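Long-range contact in alternansucrase (Leuconostoc mesenteroides, PDB 6HVG), which belongs to glycoside hydrolase family 70, a TIM-barrel family of carbohydrate-active enzymes, and carries choline-binding and putative cell-wall-binding repeats: residues 391-396 and 416-420. Coordinates in Å, arbitrary orientation, origin at the centre of the assembly. Residues are numbered along the deposited sequence.
Sequences PHNAAK and YRPTD
The chain leaves the short helix 390-393 and runs across the loop that joins strands 415-416 and 420-423; segments 391-396 and 416-420 bury 520 Å², both sides summed. P391 is helical (phi/psi -60/-28), and its O touches T419 CB at 3.6 Å. H392 meets D420 twice: its O accepts D420 N at 3.0 Å, nearly straight (173°), and its ring, chi1 m, gives ND1 to D420 OD2 at 3.1 Å in a His-carboxylate hydrogen bond; D420, also chi1 m, points its CA-CB bond toward 391-396. The H392 ring also meets that of W428. N393 (-81/-8) ends the helix; its O takes the hydroxyl of Y416 (chi1 p), N393 O to Y416 OH 2.6 Å, while its amide OD1 turns to Q485. A394 breaks helical geometry (-64/158), so that its O accepts both T419 N at 2.7 Å and T419 OG1 at 3.0 Å, with P418 CA adding a CA-H...O contact to A394 O at 3.3 Å. Next, extended A395 (-65/136) lies opposite P418, CA to CA 4.6 Å, a single beta bridge where the two backbones cross, with A394 O bonded to T419 N and K396 N bonded to R417 O at 3.0 Å on either side of the pair. This isolated bridge ties the helix exit to the connection between strands; the centre of the contact lies about 48 Å from the centre of the chain. A395 CB makes a loose apolar contact with Y416 CD2 at 4.3 Å. K396 turns back to helical angles (-61/-35) and, with chi1 t and chi2 p, lays CG over one face of the R417 guanidinium, K396 CG to R417 NH1 3.6 Å, and R417 NH2 hydrogen-bonds S431 O.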
loop_
_atom_site.group_PDB
_atom_site.type_symbol
_atom_site.label_atom_id
_atom_site.label_comp_id
_atom_site.label_asym_id
_atom_site.label_seq_id
_atom_site.Cartn_x
_atom_site.Cartn_y
_atom_site.Cartn_z
ATOM N N PRO A 391 27.999 -43.130 10.563
ATOM C CA PRO A 391 27.185 -44.148 9.885
ATOM C C PRO A 391 25.766 -44.298 10.437
ATOM O O PRO A 391 24.881 -44.709 9.699
ATOM C CB PRO A 391 27.968 -45.463 10.081
ATOM C CG PRO A 391 28.952 -45.185 11.145
ATOM C CD PRO A 391 29.189 -43.709 11.196
ATOM N N HIS A 392 25.568 -43.992 11.719
ATOM C CA HIS A 392 24.245 -44.077 12.340
ATOM C C HIS A 392 23.336 -42.907 11.914
ATOM O O HIS A 392 22.179 -43.115 11.575
ATOM C CB HIS A 392 24.360 -44.129 13.871
ATOM C CG HIS A 392 25.174 -45.283 14.392
ATOM N ND1 HIS A 392 25.152 -46.541 13.821
ATOM C CD2 HIS A 392 26.023 -45.371 15.445
ATOM C CE1 HIS A 392 25.962 -47.345 14.486
ATOM N NE2 HIS A 392 26.497 -46.663 15.480
ATOM N N ASN A 393 23.857 -41.681 11.927
ATOM C CA ASN A 393 23.081 -40.507 11.558
ATOM C C ASN A 393 22.964 -40.282 10.057
ATOM O O ASN A 393 22.181 -39.443 9.634
ATOM C CB ASN A 393 23.652 -39.237 12.189
ATOM C CG ASN A 393 23.281 -39.085 13.657
ATOM O OD1 ASN A 393 22.239 -39.566 14.108
ATOM N ND2 ASN A 393 24.130 -38.413 14.405
ATOM N N ALA A 394 23.679 -41.045 9.240
ATOM C CA ALA A 394 23.569 -40.907 7.792
ATOM C C ALA A 394 22.170 -41.273 7.307
ATOM O O ALA A 394 21.423 -41.994 7.966
ATOM C CB ALA A 394 24.604 -41.774 7.101
ATOM N N ALA A 395 21.824 -40.766 6.133
ATOM C CA ALA A 395 20.533 -41.033 5.531
ATOM C C ALA A 395 20.405 -42.510 5.183
ATOM O O ALA A 395 21.349 -43.101 4.656
ATOM C CB ALA A 395 20.364 -40.174 4.287
ATOM N N LYS A 396 19.240 -43.077 5.497
ATOM C CA LYS A 396 18.897 -44.455 5.146
ATOM C C LYS A 396 18.901 -44.634 3.644
ATOM O O LYS A 396 19.252 -45.689 3.137
ATOM C CB LYS A 396 17.495 -44.803 5.681
ATOM C CG LYS A 396 16.997 -46.218 5.386
ATOM C CD LYS A 396 17.764 -47.271 6.160
ATOM C CE LYS A 396 17.277 -48.672 5.818
ATOM N NZ LYS A 396 18.133 -49.716 6.452
ATOM N N TYR A 416 14.476 -35.946 8.034
ATOM C CA TYR A 416 14.956 -37.075 7.241
ATOM C C TYR A 416 14.961 -38.360 8.067
ATOM O O TYR A 416 14.748 -38.320 9.280
ATOM C CB TYR A 416 16.348 -36.789 6.649
ATOM C CG TYR A 416 17.499 -36.932 7.609
ATOM C CD1 TYR A 416 17.669 -36.054 8.657
ATOM C CD2 TYR A 416 18.430 -37.965 7.465
ATOM C CE1 TYR A 416 18.724 -36.193 9.543
ATOM C CE2 TYR A 416 19.496 -38.102 8.340
ATOM C CZ TYR A 416 19.636 -37.214 9.376
ATOM O OH TYR A 416 20.692 -37.342 10.252
ATOM N N ARG A 417 15.189 -39.493 7.402
ATOM C CA ARG A 417 15.258 -40.787 8.063
ATOM C C ARG A 417 16.710 -41.190 8.234
ATOM O O ARG A 417 17.347 -41.574 7.260
ATOM C CB ARG A 417 14.513 -41.850 7.244
ATOM C CG ARG A 417 14.457 -43.223 7.910
ATOM C CD ARG A 417 14.033 -44.333 6.960
ATOM N NE ARG A 417 13.973 -45.633 7.645
ATOM C CZ ARG A 417 13.692 -46.792 7.054
ATOM N NH1 ARG A 417 13.457 -46.847 5.749
ATOM N NH2 ARG A 417 13.640 -47.898 7.780
ATOM N N PRO A 418 17.248 -41.103 9.464
ATOM C CA PRO A 418 18.620 -41.594 9.655
ATOM C C PRO A 418 18.670 -43.100 9.617
ATOM O O PRO A 418 17.683 -43.732 9.915
ATOM C CB PRO A 418 18.993 -41.094 11.063
ATOM C CG PRO A 418 17.692 -40.951 11.755
ATOM C CD PRO A 418 16.720 -40.494 10.695
ATOM N N THR A 419 19.815 -43.665 9.265
ATOM C CA THR A 419 19.967 -45.113 9.225
ATOM C C THR A 419 19.544 -45.762 10.557
ATOM O O THR A 419 18.722 -46.682 10.578
ATOM C CB THR A 419 21.427 -45.493 8.867
ATOM O OG1 THR A 419 21.759 -44.940 7.590
ATOM C CG2 THR A 419 21.612 -47.008 8.812
ATOM N N ASP A 420 20.123 -45.271 11.651
ATOM C CA ASP A 420 19.818 -45.750 13.012
ATOM C C ASP A 420 19.380 -44.577 13.901
ATOM O O ASP A 420 19.614 -43.404 13.573
ATOM C CB ASP A 420 21.040 -46.439 13.658
ATOM C CG ASP A 420 21.499 -47.676 12.903
ATOM O OD1 ASP A 420 20.734 -48.651 12.775
ATOM O OD2 ASP A 420 22.659 -47.682 12.447
#